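Local coordinates for synaptonemal complex protein 2 (Mus musculus, PDB 5IWZ) that helps build the axial and lateral elements of the synaptonemal complex and is required for chromosome synapsis during meiosis, at residues Thr68-Leu73 / Met126-Asp131. Numbering follows the deposited sequence.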
ATOM      1  N   THR A  68      -6.737  -5.302 -18.310  1.00 25.19           N
ATOM      2  CA  THR A  68      -6.131  -4.738 -19.509  1.00 18.23           C
ATOM      3  C   THR A  68      -5.521  -3.358 -19.249  1.00 21.73           C
ATOM      4  O   THR A  68      -4.476  -3.042 -19.827  1.00 21.10           O
ATOM      5  CB  THR A  68      -7.127  -4.718 -20.670  1.00 33.83           C
ATOM      6  OG1 THR A  68      -7.984  -3.581 -20.576  1.00 49.41           O
ATOM      7  CG2 THR A  68      -7.939  -6.009 -20.663  1.00 23.59           C
ATOM      8  N   VAL A  69      -6.105  -2.539 -18.364  1.00 23.69           N
ATOM      9  CA  VAL A  69      -5.430  -1.288 -17.973  1.00 23.41           C
ATOM     10  C   VAL A  69      -4.048  -1.592 -17.397  1.00 20.31           C
ATOM     11  O   VAL A  69      -3.054  -0.942 -17.748  1.00 25.15           O
ATOM     12  CB  VAL A  69      -6.295  -0.477 -16.986  1.00 22.30           C
ATOM     13  CG1 VAL A  69      -5.517   0.726 -16.415  1.00 22.45           C
ATOM     14  CG2 VAL A  69      -7.574   0.038 -17.684  1.00 23.64           C
ATOM     15  N   SER A  70      -3.968  -2.597 -16.513  1.00 25.74           N
ATOM     16  CA  SER A  70      -2.690  -3.034 -15.953  1.00 26.85           C
ATOM     17  C   SER A  70      -1.673  -3.338 -17.043  1.00 20.82           C
ATOM     18  O   SER A  70      -0.510  -2.925 -16.952  1.00 24.10           O
ATOM     19  CB  SER A  70      -2.878  -4.291 -15.081  1.00 27.34           C
ATOM     20  OG  SER A  70      -3.301  -3.981 -13.762  1.00 33.32           O
ATOM     21  N   SER A  71      -2.085  -4.095 -18.069  1.00 19.85           N
ATOM     22  CA  SER A  71      -1.137  -4.483 -19.112  1.00 24.05           C
ATOM     23  C   SER A  71      -0.602  -3.258 -19.853  1.00 22.88           C
ATOM     24  O   SER A  71       0.581  -3.206 -20.212  1.00 27.81           O
ATOM     25  CB  SER A  71      -1.778  -5.493 -20.080  1.00 26.73           C
ATOM     26  OG  SER A  71      -2.723  -4.887 -20.957  1.00 32.94           O
ATOM     27  N   ILE A  72      -1.442  -2.240 -20.062  1.00 20.20           N
ATOM     28  CA  ILE A  72      -0.963  -1.026 -20.719  1.00 24.66           C
ATOM     29  C   ILE A  72       0.034  -0.296 -19.823  1.00 25.37           C
ATOM     30  O   ILE A  72       1.107   0.120 -20.275  1.00 28.98           O
ATOM     31  CB  ILE A  72      -2.140  -0.106 -21.104  1.00 23.18           C
ATOM     32  CG1 ILE A  72      -3.087  -0.803 -22.090  1.00 21.69           C
ATOM     33  CG2 ILE A  72      -1.600   1.155 -21.721  1.00 23.26           C
ATOM     34  CD1 ILE A  72      -4.538  -0.275 -22.047  1.00 22.43           C
ATOM     35  N   LEU A  73      -0.315  -0.113 -18.542  1.00 25.92           N
ATOM     36  CA  LEU A  73       0.556   0.638 -17.636  1.00 26.18           C
ATOM     37  C   LEU A  73       1.916  -0.029 -17.507  1.00 24.30           C
ATOM     38  O   LEU A  73       2.947   0.652 -17.432  1.00 26.02           O
ATOM     39  CB  LEU A  73      -0.098   0.769 -16.258  1.00 18.72           C
ATOM     40  CG  LEU A  73      -1.362   1.611 -16.215  1.00 21.70           C
ATOM     41  CD1 LEU A  73      -2.109   1.339 -14.924  1.00 22.00           C
ATOM     42  CD2 LEU A  73      -1.005   3.088 -16.324  1.00 24.19           C
ATOM     43  N   MET A 126      -6.446  -4.104  -7.178  1.00 41.64           N
ATOM     44  CA  MET A 126      -5.244  -3.912  -6.377  1.00 41.55           C
ATOM     45  C   MET A 126      -4.008  -3.836  -7.263  1.00 35.69           C
ATOM     46  O   MET A 126      -3.184  -2.923  -7.127  1.00 33.91           O
ATOM     47  CB  MET A 126      -5.119  -5.058  -5.371  1.00 46.19           C
ATOM     48  CG  MET A 126      -3.829  -5.078  -4.579  1.00 60.71           C
ATOM     49  SD  MET A 126      -3.706  -3.687  -3.436  1.00 75.56           S
ATOM     50  CE  MET A 126      -2.385  -2.748  -4.180  1.00 73.28           C
ATOM     51  N   ASN A 127      -3.864  -4.798  -8.175  1.00 34.96           N
ATOM     52  CA  ASN A 127      -2.714  -4.815  -9.072  1.00 34.64           C
ATOM     53  C   ASN A 127      -2.720  -3.603  -9.999  1.00 27.08           C
ATOM     54  O   ASN A 127      -1.663  -3.045 -10.303  1.00 29.04           O
ATOM     55  CB  ASN A 127      -2.710  -6.103  -9.894  1.00 32.97           C
ATOM     56  CG  ASN A 127      -2.639  -7.362  -9.030  1.00 51.28           C
ATOM     57  OD1 ASN A 127      -2.091  -7.346  -7.925  1.00 48.17           O
ATOM     58  ND2 ASN A 127      -3.196  -8.462  -9.541  1.00 51.78           N
ATOM     59  N   MET A 128      -3.900  -3.183 -10.452  1.00 28.46           N
ATOM     60  CA  MET A 128      -3.980  -2.066 -11.395  1.00 26.32           C
ATOM     61  C   MET A 128      -3.459  -0.789 -10.762  1.00 22.47           C
ATOM     62  O   MET A 128      -2.669  -0.056 -11.370  1.00 27.32           O
ATOM     63  CB  MET A 128      -5.421  -1.875 -11.878  1.00 22.62           C
ATOM     64  CG  MET A 128      -5.570  -0.714 -12.895  1.00 26.88           C
ATOM     65  SD  MET A 128      -7.286  -0.319 -13.261  1.00 34.54           S
ATOM     66  CE  MET A 128      -7.715   0.863 -11.981  1.00 27.98           C
ATOM     67  N   ILE A 129      -3.873  -0.522  -9.519  1.00 31.45           N
ATOM     68  CA  ILE A 129      -3.432   0.681  -8.818  1.00 28.30           C
ATOM     69  C   ILE A 129      -1.947   0.596  -8.488  1.00 29.05           C
ATOM     70  O   ILE A 129      -1.219   1.598  -8.526  1.00 28.28           O
ATOM     71  CB  ILE A 129      -4.289   0.873  -7.548  1.00 39.33           C
ATOM     72  CG1 ILE A 129      -5.697   1.332  -7.929  1.00 35.48           C
ATOM     73  CG2 ILE A 129      -3.625   1.835  -6.577  1.00 34.86           C
ATOM     74  CD1 ILE A 129      -5.699   2.567  -8.815  1.00 40.51           C
ATOM     75  N   GLU A 130      -1.480  -0.590  -8.105  1.00 31.14           N
ATOM     76  CA  GLU A 130      -0.052  -0.774  -7.892  1.00 30.75           C
ATOM     77  C   GLU A 130       0.725  -0.508  -9.178  1.00 28.68           C
ATOM     78  O   GLU A 130       1.762   0.173  -9.162  1.00 27.09           O
ATOM     79  CB  GLU A 130       0.189  -2.192  -7.381  1.00 39.53           C
ATOM     80  CG  GLU A 130       1.582  -2.481  -6.916  1.00 56.82           C
ATOM     81  CD  GLU A 130       1.763  -3.962  -6.633  1.00 74.26           C
ATOM     82  OE1 GLU A 130       0.735  -4.668  -6.423  1.00 75.57           O
ATOM     83  OE2 GLU A 130       2.931  -4.414  -6.637  1.00 86.21           O
ATOM     84  N   ASP A 131       0.221  -1.013 -10.314  1.00 27.94           N
ATOM     85  CA  ASP A 131       0.862  -0.730 -11.601  1.00 24.35           C
ATOM     86  C   ASP A 131       0.857   0.762 -11.915  1.00 23.21           C
ATOM     87  O   ASP A 131       1.819   1.291 -12.494  1.00 25.28           O
ATOM     88  CB  ASP A 131       0.152  -1.495 -12.718  1.00 23.91           C
ATOM     89  CG  ASP A 131       0.317  -3.000 -12.588  1.00 35.46           C
ATOM     90  OD1 ASP A 131       1.355  -3.439 -12.030  1.00 45.97           O
ATOM     91  OD2 ASP A 131      -0.601  -3.734 -13.023  1.00 29.86           O
TER
HETATM   92  O   HOH W   1       3.696   0.021 -14.238  1.00 35.98           O
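Ser70 reaches across to helix 123-141, where its OG donates a hydrogen bond to Asp131 OD2, 2.8 Å away, which accepts it on its anti lone pair, the one turned away from OD1. In Ser70 the OG sits anti to the carbonyl carbon (chi1 -83°), which also brings it within 3.1 Å of Met128 CA. A serine suits this spot: where the two backbones come nearest, with the CA atoms of Ser70 and Met128 4.8 Å apart, a small side chain lets the helices close up while still offering a donor to the acid. The short side chain of Asp131 points toward helix 66-79 and holds its carboxylate at the partly exposed side, where a charge is tolerated.

Met128 fills the more buried side of the interface. Its chi1 and chi2 are both extended and carry SD to 3.8 Å from Val69 CG1; the chain bends only beyond the sulfur, at CE. The unbranched, flexible thioether lies obliquely against the compact branched valine, and its sulfur also meets Val69 CB. Leu73, one turn beyond Val69, brings CD1 against the backbone carbonyl O of Met128 at 3.9 Å, and its CB faces Asp131 CB. A water donates to Asp131 O and, weakly, to Leu73 O.

The axes of segments 68-73 and 126-131 approach to 8.8 Å at 22°, close to parallel. With helix 49-63 touching Val69 through Glu60 and Leu61, and helix 169-185 touching Met126 and Glu130, this layered side-by-side packing is characteristic of the protein's armadillo-repeat-like domain, an alpha solenoid.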